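Local coordinates for protein aldo-keto reductase 2E (Bombyx mori, PDB 3WCZ) that catalyses the NADP-dependent reduction of carbonyl compounds, with high activity toward the steroid 3-dehydroecdysone, and may take part in the regulation of molting, at residues A[21-26]-A[52-57]; A[86-91]-A[115-120]; A[155-160]-A[177-182]. One frame throughout, in Å; residues are numbered along the deposited sequence.

Contact 1 (A[21-26]-A[52-57]); sequences LGTGRG and IDTAAV. With NAP (NADP nicotinamide-adenine-dinucleotide phosphate), chain B.
Leu21 pairs with Ile52 and Gly22 with Asp53 in parallel register, their CA atoms 4.8 and 5.2 Å apart, and the ladder includes a nearly straight bond from Asp53 N to Leu21 O (2.9 Å, 169° at the hydrogen). Beyond the strand ends the side chain of Thr23 takes over. Thr23 OG1 sits between the backbone N and the carbonyl carbon (chi1 68°), which turns the hydroxyl onto Asp53 O at 2.7 Å, and CG2 packs against Ile52 CG2. On the same face as that methyl pair, Leu21 CB lies 4.0 Å from Ile52 CD1, the two side chains running side by side. Asp53 points to the other face, toward the cofactor, where Asp53 OD2 accepts a bond from NADP O2D at 2.7 Å. The neighbouring ribose hydroxyl oxygen, NADP O3D, is held by Gly24 N at 2.8 Å. A CB on Gly22 would come within 2.6 Å of NADP O3D, so the bare glycine lets the ribose lie against the strand. These are the first two strands of the TIM barrel, joined through helix 35-46; that helix packs on Leu21 and Thr23, helix 61-73 covers Ile52 and Thr54, and strand 83-88 continues the sheet.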
loop_
_atom_site.group_PDB
_atom_site.type_symbol
_atom_site.label_atom_id
_atom_site.label_comp_id
_atom_site.label_asym_id
_atom_site.label_seq_id
_atom_site.Cartn_x
_atom_site.Cartn_y
_atom_site.Cartn_z
ATOM N N LEU A 21 3.361 -7.075 1.557
ATOM C CA LEU A 21 2.161 -7.904 1.659
ATOM C C LEU A 21 0.945 -7.059 2.001
ATOM O O LEU A 21 0.951 -6.355 3.011
ATOM C CB LEU A 21 2.328 -8.984 2.716
ATOM C CG LEU A 21 1.092 -9.886 2.887
ATOM C CD1 LEU A 21 0.921 -10.840 1.692
ATOM C CD2 LEU A 21 1.132 -10.673 4.165
ATOM N N GLY A 22 -0.090 -7.121 1.181
ATOM C CA GLY A 22 -1.336 -6.476 1.527
ATOM C C GLY A 22 -2.174 -7.275 2.498
ATOM O O GLY A 22 -2.273 -8.502 2.384
ATOM N N THR A 23 -2.765 -6.579 3.463
ATOM C CA THR A 23 -3.634 -7.215 4.457
ATOM C C THR A 23 -5.006 -6.583 4.512
ATOM O O THR A 23 -5.763 -6.826 5.463
ATOM C CB THR A 23 -2.991 -7.239 5.856
ATOM O OG1 THR A 23 -2.878 -5.910 6.395
ATOM C CG2 THR A 23 -1.605 -7.906 5.832
ATOM N N GLY A 24 -5.372 -5.815 3.503
ATOM C CA GLY A 24 -6.753 -5.380 3.384
ATOM C C GLY A 24 -7.618 -6.570 3.020
ATOM O O GLY A 24 -7.149 -7.566 2.419
ATOM N N ARG A 25 -8.902 -6.478 3.361
ATOM C CA ARG A 25 -9.810 -7.605 3.247
ATOM C C ARG A 25 -10.859 -7.428 2.160
ATOM O O ARG A 25 -11.825 -8.205 2.109
ATOM C CB ARG A 25 -10.542 -7.805 4.570
ATOM C CG ARG A 25 -9.629 -7.891 5.771
ATOM C CD ARG A 25 -8.781 -9.104 5.664
ATOM N NE ARG A 25 -9.552 -10.329 5.890
ATOM C CZ ARG A 25 -9.304 -11.499 5.300
ATOM N NH1 ARG A 25 -8.302 -11.633 4.393
ATOM N NH2 ARG A 25 -10.085 -12.540 5.607
ATOM N N GLY A 26 -10.689 -6.442 1.286
ATOM C CA GLY A 26 -11.653 -6.212 0.222
ATOM C C GLY A 26 -11.914 -7.423 -0.667
ATOM O O GLY A 26 -13.019 -7.596 -1.182
ATOM N N ILE A 52 5.092 -5.365 5.479
ATOM C CA ILE A 52 3.670 -5.680 5.615
ATOM C C ILE A 52 2.903 -4.368 5.611
ATOM O O ILE A 52 3.297 -3.456 6.339
ATOM C CB ILE A 52 3.339 -6.418 6.925
ATOM C CG1 ILE A 52 4.285 -7.601 7.178
ATOM C CG2 ILE A 52 1.883 -6.841 6.920
ATOM C CD1 ILE A 52 4.216 -8.739 6.182
ATOM N N ASP A 53 1.833 -4.283 4.816
ATOM C CA ASP A 53 0.940 -3.116 4.753
ATOM C C ASP A 53 -0.380 -3.465 5.427
ATOM O O ASP A 53 -1.021 -4.449 5.042
ATOM C CB ASP A 53 0.655 -2.696 3.300
ATOM C CG ASP A 53 -0.234 -1.484 3.226
ATOM O OD1 ASP A 53 0.298 -0.372 3.387
ATOM O OD2 ASP A 53 -1.459 -1.629 3.018
ATOM N N THR A 54 -0.764 -2.693 6.441
ATOM C CA THR A 54 -2.032 -2.856 7.117
ATOM C C THR A 54 -2.636 -1.493 7.405
ATOM O O THR A 54 -2.177 -0.479 6.891
ATOM C CB THR A 54 -1.856 -3.754 8.378
ATOM O OG1 THR A 54 -3.134 -4.149 8.904
ATOM C CG2 THR A 54 -1.087 -3.092 9.475
ATOM N N ALA A 55 -3.705 -1.474 8.207
ATOM C CA ALA A 55 -4.428 -0.232 8.497
ATOM C C ALA A 55 -5.348 -0.451 9.668
ATOM O O ALA A 55 -5.880 -1.549 9.859
ATOM C CB ALA A 55 -5.233 0.224 7.312
ATOM N N ALA A 56 -5.546 0.598 10.464
ATOM C CA ALA A 56 -6.515 0.520 11.553
ATOM C C ALA A 56 -7.889 0.070 11.040
ATOM O O ALA A 56 -8.559 -0.793 11.644
ATOM C CB ALA A 56 -6.611 1.871 12.261
ATOM N N VAL A 57 -8.312 0.634 9.913
ATOM C CA VAL A 57 -9.666 0.386 9.418
ATOM C C VAL A 57 -9.868 -1.068 8.954
ATOM O O VAL A 57 -11.013 -1.528 8.819
ATOM C CB VAL A 57 -10.035 1.406 8.313
ATOM C CG1 VAL A 57 -9.418 1.006 6.977
ATOM C CG2 VAL A 57 -11.542 1.560 8.209
HETATM P PA NAP B . -4.876 -7.056 -4.851
HETATM O O1A NAP B . -3.573 -7.369 -4.241
HETATM O O2A NAP B . -5.054 -6.049 -5.879
HETATM O O5B NAP B . -5.662 -8.327 -5.301
HETATM C C5B NAP B . -5.812 -9.426 -4.453
HETATM C C4B NAP B . -6.517 -10.612 -5.094
HETATM O O4B NAP B . -5.646 -11.216 -6.070
HETATM C C3B NAP B . -6.962 -11.688 -4.180
HETATM O O3B NAP B . -8.198 -12.156 -4.664
HETATM C C2B NAP B . -5.909 -12.681 -4.303
HETATM O O2B NAP B . -6.308 -13.998 -3.982
HETATM C C1B NAP B . -5.497 -12.577 -5.748
HETATM N N9A NAP B . -4.125 -12.917 -6.064
HETATM C C8A NAP B . -3.043 -12.580 -5.333
HETATM N N7A NAP B . -1.926 -12.927 -5.939
HETATM C C5A NAP B . -2.274 -13.529 -7.121
HETATM C C6A NAP B . -1.538 -14.093 -8.167
HETATM N N6A NAP B . -0.143 -14.187 -8.186
HETATM N N1A NAP B . -2.243 -14.600 -9.193
HETATM C C2A NAP B . -3.574 -14.542 -9.213
HETATM N N3A NAP B . -4.315 -13.997 -8.233
HETATM C C4A NAP B . -3.654 -13.476 -7.188
HETATM O O3 NAP B . -5.847 -6.673 -3.611
HETATM P PN NAP B . -6.259 -5.399 -2.748
HETATM O O1N NAP B . -6.531 -5.936 -1.391
HETATM O O2N NAP B . -7.338 -4.681 -3.478
HETATM O O5D NAP B . -5.002 -4.426 -2.720
HETATM C C5D NAP B . -3.800 -4.826 -2.154
HETATM C C4D NAP B . -3.438 -4.156 -0.822
HETATM O O4D NAP B . -3.254 -2.761 -0.980
HETATM C C3D NAP B . -4.490 -4.250 0.236
HETATM O O3D NAP B . -4.613 -5.551 0.774
HETATM C C2D NAP B . -4.064 -3.225 1.163
HETATM O O2D NAP B . -2.947 -3.645 1.895
HETATM C C1D NAP B . -3.703 -2.105 0.212
HETATM N N1N NAP B . -4.741 -1.134 -0.156
HETATM C C2N NAP B . -4.694 0.120 0.331
HETATM C C3N NAP B . -5.655 1.032 -0.026
HETATM C C7N NAP B . -5.504 2.404 0.514
HETATM O O7N NAP B . -4.401 2.858 0.903
HETATM N N7N NAP B . -6.591 3.198 0.431
HETATM C C4N NAP B . -6.743 0.666 -0.840
HETATM C C5N NAP B . -6.777 -0.636 -1.358
HETATM C C6N NAP B . -5.753 -1.498 -0.987
HETATM P P2B NAP B . -5.546 -14.889 -2.890
HETATM O O1X NAP B . -6.390 -16.178 -2.837
HETATM O O2X NAP B . -4.201 -15.174 -3.397
HETATM O O3X NAP B . -5.568 -14.120 -1.592
#

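Contact 2 (A[86-91]-A[115-120]); sequences TKLWND and DLYLIH. With NAP (NADP nicotinamide-adenine-dinucleotide phosphate), chain B.
His120 has its imidazole between Lys87 and Trp89. Lys87 CD stands over the centre of one face of His120, 3.6 Å from the ring centroid and 5° off the normal, a CH-pi contact. The opposite face of His120 receives the edge of the Trp89 six-membered ring, a T-shaped pair with planes at 83° and centroids 5.0 Å apart. At the imidazole rim, in plane, lie a water bonded to ND1 and the carboxamide N7N of NADP, 3.4 Å from His120 NE2. That water also donates to Lys87 O, and a second water links the same carbonyl to Tyr117 OH. The lysine chain runs extended to CE and bends only at chi4 (76°), where NZ turns to a salt bridge with Asp53 and hydrogen bonds with Thr54 O and Tyr58 OH, Tyr58 being the probable proton donor. Behind this shell the parallel ladder fixes the spacing: Leu88 N bonds to Leu118 O at 2.8 Å and His120 N to Leu88 O at 3.1 Å. On the outer face Leu88 CB rests 3.7 Å from Tyr117 CZ. Helix 95-109, joining the two strands, packs on Thr86, Leu88 and Tyr117, while helix 136-148 covers Leu88, Tyr117 and Ile119.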
loop_
_atom_site.group_PDB
_atom_site.type_symbol
_atom_site.label_atom_id
_atom_site.label_comp_id
_atom_site.label_asym_id
_atom_site.label_seq_id
_atom_site.Cartn_x
_atom_site.Cartn_y
_atom_site.Cartn_z
ATOM N N THR A 86 1.315 1.021 8.728
ATOM C CA THR A 86 -0.105 1.102 9.041
ATOM C C THR A 86 -0.592 2.530 8.794
ATOM O O THR A 86 0.179 3.395 8.360
ATOM C CB THR A 86 -0.464 0.540 10.414
ATOM O OG1 THR A 86 -1.871 0.303 10.405
ATOM C CG2 THR A 86 -0.042 1.453 11.559
ATOM N N LYS A 87 -1.894 2.742 9.027
ATOM C CA LYS A 87 -2.579 3.935 8.531
ATOM C C LYS A 87 -3.560 4.480 9.555
ATOM O O LYS A 87 -4.286 3.725 10.231
ATOM C CB LYS A 87 -3.319 3.637 7.214
ATOM C CG LYS A 87 -2.541 2.797 6.217
ATOM C CD LYS A 87 -3.194 2.742 4.854
ATOM C CE LYS A 87 -2.521 1.785 3.909
ATOM N NZ LYS A 87 -2.834 0.371 4.190
ATOM N N LEU A 88 -3.584 5.809 9.610
ATOM C CA LEU A 88 -4.472 6.610 10.456
ATOM C C LEU A 88 -5.810 6.739 9.761
ATOM O O LEU A 88 -5.879 7.219 8.627
ATOM C CB LEU A 88 -3.853 8.006 10.560
ATOM C CG LEU A 88 -4.654 9.034 11.360
ATOM C CD1 LEU A 88 -4.506 8.815 12.877
ATOM C CD2 LEU A 88 -4.241 10.444 10.928
ATOM N N TRP A 89 -6.891 6.337 10.435
ATOM C CA TRP A 89 -8.202 6.394 9.823
ATOM C C TRP A 89 -8.814 7.807 9.842
ATOM O O TRP A 89 -8.339 8.704 10.557
ATOM C CB TRP A 89 -9.149 5.314 10.404
ATOM C CG TRP A 89 -10.440 5.224 9.632
ATOM C CD1 TRP A 89 -11.717 5.424 10.122
ATOM C CD2 TRP A 89 -10.583 4.985 8.233
ATOM N NE1 TRP A 89 -12.617 5.327 9.099
ATOM C CE2 TRP A 89 -11.956 5.055 7.931
ATOM C CE3 TRP A 89 -9.682 4.723 7.197
ATOM C CZ2 TRP A 89 -12.445 4.866 6.639
ATOM C CZ3 TRP A 89 -10.158 4.553 5.924
ATOM C CH2 TRP A 89 -11.527 4.616 5.653
ATOM N N ASN A 90 -9.853 7.986 9.032
ATOM C CA ASN A 90 -10.429 9.282 8.714
ATOM C C ASN A 90 -11.073 10.001 9.903
ATOM O O ASN A 90 -11.273 11.212 9.834
ATOM C CB ASN A 90 -11.495 9.130 7.641
ATOM C CG ASN A 90 -10.963 8.565 6.344
ATOM O OD1 ASN A 90 -9.755 8.456 6.104
ATOM N ND2 ASN A 90 -11.905 8.156 5.483
ATOM N N ASP A 91 -11.415 9.267 10.955
ATOM C CA ASP A 91 -12.043 9.876 12.142
ATOM C C ASP A 91 -11.035 10.297 13.202
ATOM O O ASP A 91 -11.404 10.665 14.314
ATOM C CB ASP A 91 -13.116 8.959 12.754
ATOM C CG ASP A 91 -12.568 7.652 13.290
ATOM O OD1 ASP A 91 -11.450 7.235 12.939
ATOM O OD2 ASP A 91 -13.307 6.995 14.070
ATOM N N ASP A 115 7.236 1.448 11.241
ATOM C CA ASP A 115 8.227 1.921 10.279
ATOM C C ASP A 115 7.665 3.018 9.406
ATOM O O ASP A 115 8.357 3.974 9.083
ATOM C CB ASP A 115 8.733 0.739 9.453
ATOM C CG ASP A 115 9.482 -0.230 10.296
ATOM O OD1 ASP A 115 10.708 0.011 10.510
ATOM O OD2 ASP A 115 8.858 -1.175 10.822
ATOM N N LEU A 116 6.387 2.914 9.037
ATOM C CA LEU A 116 5.737 3.918 8.193
ATOM C C LEU A 116 4.309 4.083 8.665
ATOM O O LEU A 116 3.563 3.126 8.744
ATOM C CB LEU A 116 5.753 3.475 6.723
ATOM C CG LEU A 116 5.094 4.414 5.728
ATOM C CD1 LEU A 116 5.675 5.791 5.710
ATOM C CD2 LEU A 116 5.219 3.791 4.356
ATOM N N TYR A 117 3.949 5.315 9.000
ATOM C CA TYR A 117 2.567 5.681 9.309
ATOM C C TYR A 117 2.052 6.586 8.212
ATOM O O TYR A 117 2.704 7.560 7.825
ATOM C CB TYR A 117 2.497 6.394 10.639
ATOM C CG TYR A 117 1.158 6.376 11.327
ATOM C CD1 TYR A 117 0.346 5.259 11.301
ATOM C CD2 TYR A 117 0.714 7.461 12.068
ATOM C CE1 TYR A 117 -0.862 5.221 11.975
ATOM C CE2 TYR A 117 -0.495 7.437 12.738
ATOM C CZ TYR A 117 -1.275 6.310 12.690
ATOM O OH TYR A 117 -2.460 6.307 13.403
ATOM N N LEU A 118 0.869 6.254 7.685
ATOM C CA LEU A 118 0.240 6.992 6.595
ATOM C C LEU A 118 -1.082 7.593 7.005
ATOM O O LEU A 118 -1.885 6.924 7.671
ATOM C CB LEU A 118 -0.044 6.053 5.419
ATOM C CG LEU A 118 1.174 5.333 4.834
ATOM C CD1 LEU A 118 0.720 4.404 3.719
ATOM C CD2 LEU A 118 2.203 6.282 4.310
ATOM N N ILE A 119 -1.350 8.802 6.523
ATOM C CA ILE A 119 -2.705 9.316 6.573
ATOM C C ILE A 119 -3.492 8.542 5.506
ATOM O O ILE A 119 -3.141 8.602 4.319
ATOM C CB ILE A 119 -2.766 10.826 6.265
ATOM C CG1 ILE A 119 -1.882 11.624 7.227
ATOM C CG2 ILE A 119 -4.225 11.296 6.315
ATOM C CD1 ILE A 119 -2.006 13.136 7.007
ATOM N N HIS A 120 -4.537 7.814 5.885
ATOM C CA HIS A 120 -5.182 6.865 4.967
ATOM C C HIS A 120 -5.898 7.565 3.809
ATOM O O HIS A 120 -5.834 7.111 2.670
ATOM C CB HIS A 120 -6.152 5.969 5.776
ATOM C CG HIS A 120 -6.468 4.656 5.127
ATOM N ND1 HIS A 120 -6.694 3.512 5.857
ATOM C CD2 HIS A 120 -6.625 4.317 3.823
ATOM C CE1 HIS A 120 -6.974 2.518 5.022
ATOM N NE2 HIS A 120 -6.919 2.977 3.784
HETATM P PA NAP B . -4.876 -7.056 -4.851
HETATM O O1A NAP B . -3.573 -7.369 -4.241
HETATM O O2A NAP B . -5.054 -6.049 -5.879
HETATM O O5B NAP B . -5.662 -8.327 -5.301
HETATM C C5B NAP B . -5.812 -9.426 -4.453
HETATM C C4B NAP B . -6.517 -10.612 -5.094
HETATM O O4B NAP B . -5.646 -11.216 -6.070
HETATM C C3B NAP B . -6.962 -11.688 -4.180
HETATM O O3B NAP B . -8.198 -12.156 -4.664
HETATM C C2B NAP B . -5.909 -12.681 -4.303
HETATM O O2B NAP B . -6.308 -13.998 -3.982
HETATM C C1B NAP B . -5.497 -12.577 -5.748
HETATM N N9A NAP B . -4.125 -12.917 -6.064
HETATM C C8A NAP B . -3.043 -12.580 -5.333
HETATM N N7A NAP B . -1.926 -12.927 -5.939
HETATM C C5A NAP B . -2.274 -13.529 -7.121
HETATM C C6A NAP B . -1.538 -14.093 -8.167
HETATM N N6A NAP B . -0.143 -14.187 -8.186
HETATM N N1A NAP B . -2.243 -14.600 -9.193
HETATM C C2A NAP B . -3.574 -14.542 -9.213
HETATM N N3A NAP B . -4.315 -13.997 -8.233
HETATM C C4A NAP B . -3.654 -13.476 -7.188
HETATM O O3 NAP B . -5.847 -6.673 -3.611
HETATM P PN NAP B . -6.259 -5.399 -2.748
HETATM O O1N NAP B . -6.531 -5.936 -1.391
HETATM O O2N NAP B . -7.338 -4.681 -3.478
HETATM O O5D NAP B . -5.002 -4.426 -2.720
HETATM C C5D NAP B . -3.800 -4.826 -2.154
HETATM C C4D NAP B . -3.438 -4.156 -0.822
HETATM O O4D NAP B . -3.254 -2.761 -0.980
HETATM C C3D NAP B . -4.490 -4.250 0.236
HETATM O O3D NAP B . -4.613 -5.551 0.774
HETATM C C2D NAP B . -4.064 -3.225 1.163
HETATM O O2D NAP B . -2.947 -3.645 1.895
HETATM C C1D NAP B . -3.703 -2.105 0.212
HETATM N N1N NAP B . -4.741 -1.134 -0.156
HETATM C C2N NAP B . -4.694 0.120 0.331
HETATM C C3N NAP B . -5.655 1.032 -0.026
HETATM C C7N NAP B . -5.504 2.404 0.514
HETATM O O7N NAP B . -4.401 2.858 0.903
HETATM N N7N NAP B . -6.591 3.198 0.431
HETATM C C4N NAP B . -6.743 0.666 -0.840
HETATM C C5N NAP B . -6.777 -0.636 -1.358
HETATM C C6N NAP B . -5.753 -1.498 -0.987
HETATM P P2B NAP B . -5.546 -14.889 -2.890
HETATM O O1X NAP B . -6.390 -16.178 -2.837
HETATM O O2X NAP B . -4.201 -15.174 -3.397
HETATM O O3X NAP B . -5.568 -14.120 -1.592
HETATM O O HOH W 1 -6.925 3.082 8.705
HETATM O O HOH W 2 -3.897 3.988 13.074
#

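Contact 3 (A[155-160]-A[177-182]); sequences IGVSNF and VINQIE. With NAP (NADP nicotinamide-adenine-dinucleotide phosphate), chain B; EDO (1,2-ethanediol), chain F.
Asn179 reaches from strand 178-182 to the turn that follows strand 152-158, and its atoms can be followed outward. CB lies beside Val157 CG2, and CG, anti to the backbone N (chi1 -173°), carries the amide past that methyl toward Phe160. Asn179 OD1 rests 3.6 Å from Val157 CG2 and takes a weak bond from Phe160 N at 3.4 Å. Asn179 ND2 donates to Phe160 O at 2.9 Å and 164°, the acceptor lying near the amide plane, so both ends of one amide bind the backbone of one residue. An alanine here would probably leave Phe160 N and O without these mates and open a gap beside Val157, letting the turn shift. On the face toward the cofactor, Ser158 OG lies 2.8 Å from Gln180 O and 2.9 Å from NADP O7N, so the one hydroxyl proton must choose between two oxygens. Asn159 N also donates to Gln180 O, and Asn159 OD1 accepts from NADP N7N at 2.9 Å, while Asn159 ND2 is held by Tyr206 OH. The nicotinamide carboxamide is thus met at its nitrogen by Asn159 and, where the Ser158 proton turns that way, at its oxygen by Ser158. The pairing would then help to fix the rotation of the carboxamide, while Asn179, on the face covered by helix 162-170, ties the turn through its bonds to Phe160.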
loop_
_atom_site.group_PDB
_atom_site.type_symbol
_atom_site.label_atom_id
_atom_site.label_comp_id
_atom_site.label_asym_id
_atom_site.label_seq_id
_atom_site.Cartn_x
_atom_site.Cartn_y
_atom_site.Cartn_z
ATOM N N ILE A 155 6.928 8.959 7.875
ATOM C CA ILE A 155 5.548 9.370 7.729
ATOM C C ILE A 155 5.229 9.664 6.273
ATOM O O ILE A 155 6.056 10.167 5.522
ATOM C CB ILE A 155 5.190 10.590 8.646
ATOM C CG1 ILE A 155 6.153 11.770 8.432
ATOM C CG2 ILE A 155 5.151 10.136 10.098
ATOM C CD1 ILE A 155 5.680 12.999 9.198
ATOM N N GLY A 156 4.012 9.307 5.859
ATOM C CA GLY A 156 3.554 9.591 4.512
ATOM C C GLY A 156 2.044 9.666 4.441
ATOM O O GLY A 156 1.345 9.779 5.467
ATOM N N VAL A 157 1.542 9.641 3.215
ATOM C CA VAL A 157 0.121 9.800 2.987
ATOM C C VAL A 157 -0.389 8.751 2.012
ATOM O O VAL A 157 0.398 8.005 1.393
ATOM C CB VAL A 157 -0.199 11.238 2.471
ATOM C CG1 VAL A 157 0.196 12.274 3.507
ATOM C CG2 VAL A 157 0.449 11.511 1.086
ATOM N N SER A 158 -1.706 8.701 1.865
ATOM C CA SER A 158 -2.328 7.777 0.932
ATOM C C SER A 158 -3.541 8.479 0.332
ATOM O O SER A 158 -4.215 9.277 1.013
ATOM C CB SER A 158 -2.732 6.518 1.699
ATOM O OG SER A 158 -3.270 5.507 0.863
ATOM N N ASN A 159 -3.831 8.189 -0.926
ATOM C CA ASN A 159 -4.992 8.751 -1.601
ATOM C C ASN A 159 -4.949 10.275 -1.670
ATOM O O ASN A 159 -5.992 10.931 -1.700
ATOM C CB ASN A 159 -6.295 8.276 -0.961
ATOM C CG ASN A 159 -6.441 6.789 -1.009
ATOM O OD1 ASN A 159 -6.372 6.067 0.012
ATOM N ND2 ASN A 159 -6.662 6.300 -2.186
ATOM N N PHE A 160 -3.751 10.839 -1.777
ATOM C CA PHE A 160 -3.616 12.272 -2.022
ATOM C C PHE A 160 -3.432 12.543 -3.512
ATOM O O PHE A 160 -2.613 11.898 -4.178
ATOM C CB PHE A 160 -2.426 12.896 -1.270
ATOM C CG PHE A 160 -2.715 13.245 0.175
ATOM C CD1 PHE A 160 -3.308 12.333 1.031
ATOM C CD2 PHE A 160 -2.334 14.479 0.695
ATOM C CE1 PHE A 160 -3.542 12.657 2.352
ATOM C CE2 PHE A 160 -2.590 14.808 2.025
ATOM C CZ PHE A 160 -3.166 13.904 2.845
ATOM N N VAL A 177 7.286 10.664 2.848
ATOM C CA VAL A 177 8.210 9.748 2.160
ATOM C C VAL A 177 7.524 9.008 1.018
ATOM O O VAL A 177 8.178 8.640 0.050
ATOM C CB VAL A 177 8.835 8.686 3.092
ATOM C CG1 VAL A 177 9.751 9.330 4.119
ATOM C CG2 VAL A 177 7.771 7.828 3.788
ATOM N N ILE A 178 6.202 8.851 1.138
ATOM C CA ILE A 178 5.397 7.991 0.285
ATOM C C ILE A 178 4.011 8.571 0.111
ATOM O O ILE A 178 3.470 9.162 1.032
ATOM C CB ILE A 178 5.298 6.579 0.910
ATOM C CG1 ILE A 178 6.547 5.788 0.483
ATOM C CG2 ILE A 178 3.986 5.820 0.491
ATOM C CD1 ILE A 178 6.841 4.582 1.284
ATOM N N ASN A 179 3.453 8.371 -1.083
ATOM C CA ASN A 179 2.033 8.496 -1.362
ATOM C C ASN A 179 1.574 7.127 -1.826
ATOM O O ASN A 179 2.060 6.630 -2.861
ATOM C CB ASN A 179 1.751 9.608 -2.394
ATOM C CG ASN A 179 0.255 9.897 -2.588
ATOM O OD1 ASN A 179 -0.571 9.574 -1.741
ATOM N ND2 ASN A 179 -0.067 10.594 -3.674
ATOM N N GLN A 180 0.661 6.512 -1.067
ATOM C CA GLN A 180 0.138 5.204 -1.429
ATOM C C GLN A 180 -1.175 5.375 -2.182
ATOM O O GLN A 180 -2.157 5.909 -1.639
ATOM C CB GLN A 180 -0.041 4.331 -0.175
ATOM C CG GLN A 180 -0.680 2.979 -0.473
ATOM C CD GLN A 180 -0.825 1.989 0.670
ATOM O OE1 GLN A 180 -1.891 1.363 0.798
ATOM N NE2 GLN A 180 0.198 1.819 1.485
ATOM N N ILE A 181 -1.169 4.973 -3.448
ATOM C CA ILE A 181 -2.296 5.227 -4.346
ATOM C C ILE A 181 -2.555 3.981 -5.203
ATOM O O ILE A 181 -1.717 3.064 -5.281
ATOM C CB ILE A 181 -2.037 6.470 -5.246
ATOM C CG1 ILE A 181 -0.742 6.304 -6.017
ATOM C CG2 ILE A 181 -2.014 7.715 -4.378
ATOM C CD1 ILE A 181 -0.507 7.386 -7.094
ATOM N N GLU A 182 -3.714 3.945 -5.844
ATOM C CA GLU A 182 -4.080 2.818 -6.692
ATOM C C GLU A 182 -3.339 2.854 -8.010
ATOM O O GLU A 182 -3.478 3.819 -8.752
ATOM C CB GLU A 182 -5.584 2.833 -6.959
ATOM C CG GLU A 182 -5.999 1.617 -7.725
ATOM C CD GLU A 182 -7.471 1.523 -8.019
ATOM O OE1 GLU A 182 -8.309 2.034 -7.262
ATOM O OE2 GLU A 182 -7.808 0.863 -9.017
HETATM P PA NAP B . -4.876 -7.056 -4.851
HETATM O O1A NAP B . -3.573 -7.369 -4.241
HETATM O O2A NAP B . -5.054 -6.049 -5.879
HETATM O O5B NAP B . -5.662 -8.327 -5.301
HETATM C C5B NAP B . -5.812 -9.426 -4.453
HETATM C C4B NAP B . -6.517 -10.612 -5.094
HETATM O O4B NAP B . -5.646 -11.216 -6.070
HETATM C C3B NAP B . -6.962 -11.688 -4.180
HETATM O O3B NAP B . -8.198 -12.156 -4.664
HETATM C C2B NAP B . -5.909 -12.681 -4.303
HETATM O O2B NAP B . -6.308 -13.998 -3.982
HETATM C C1B NAP B . -5.497 -12.577 -5.748
HETATM N N9A NAP B . -4.125 -12.917 -6.064
HETATM C C8A NAP B . -3.043 -12.580 -5.333
HETATM N N7A NAP B . -1.926 -12.927 -5.939
HETATM C C5A NAP B . -2.274 -13.529 -7.121
HETATM C C6A NAP B . -1.538 -14.093 -8.167
HETATM N N6A NAP B . -0.143 -14.187 -8.186
HETATM N N1A NAP B . -2.243 -14.600 -9.193
HETATM C C2A NAP B . -3.574 -14.542 -9.213
HETATM N N3A NAP B . -4.315 -13.997 -8.233
HETATM C C4A NAP B . -3.654 -13.476 -7.188
HETATM O O3 NAP B . -5.847 -6.673 -3.611
HETATM P PN NAP B . -6.259 -5.399 -2.748
HETATM O O1N NAP B . -6.531 -5.936 -1.391
HETATM O O2N NAP B . -7.338 -4.681 -3.478
HETATM O O5D NAP B . -5.002 -4.426 -2.720
HETATM C C5D NAP B . -3.800 -4.826 -2.154
HETATM C C4D NAP B . -3.438 -4.156 -0.822
HETATM O O4D NAP B . -3.254 -2.761 -0.980
HETATM C C3D NAP B . -4.490 -4.250 0.236
HETATM O O3D NAP B . -4.613 -5.551 0.774
HETATM C C2D NAP B . -4.064 -3.225 1.163
HETATM O O2D NAP B . -2.947 -3.645 1.895
HETATM C C1D NAP B . -3.703 -2.105 0.212
HETATM N N1N NAP B . -4.741 -1.134 -0.156
HETATM C C2N NAP B . -4.694 0.120 0.331
HETATM C C3N NAP B . -5.655 1.032 -0.026
HETATM C C7N NAP B . -5.504 2.404 0.514
HETATM O O7N NAP B . -4.401 2.858 0.903
HETATM N N7N NAP B . -6.591 3.198 0.431
HETATM C C4N NAP B . -6.743 0.666 -0.840
HETATM C C5N NAP B . -6.777 -0.636 -1.358
HETATM C C6N NAP B . -5.753 -1.498 -0.987
HETATM P P2B NAP B . -5.546 -14.889 -2.890
HETATM O O1X NAP B . -6.390 -16.178 -2.837
HETATM O O2X NAP B . -4.201 -15.174 -3.397
HETATM O O3X NAP B . -5.568 -14.120 -1.592
HETATM C C1 EDO F . -5.095 9.861 -6.223
HETATM O O1 EDO F . -5.671 9.083 -7.286
HETATM C C2 EDO F . -6.081 9.996 -5.103
HETATM O O2 EDO F . -6.584 8.713 -4.701
#

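In the fold
Contacts 1, 2 and 3 come in series along the chain, each closing before the next opens, and each joins two consecutive parallel strands of the eight-stranded TIM barrel through a beta-alpha-beta crossover. Strands 51-53 and 83-88 are neighbours, as are 114-119 and 152-158, so the contacts follow one another round the sheet. The centre of contact 1 lies about 11 Å from that of contact 2 and about 14 Å from that of contact 3. Contact 2 and contact 3 have their centres about 9 Å apart. Asp53 of contact 1 also reaches contact 3, where its OD1 is hydrogen-bonded to Gln180 NE2. All touch NADP, placing its ribose and nicotinamide at the C-terminal strand ends, where TIM-barrel enzymes carry their active sites.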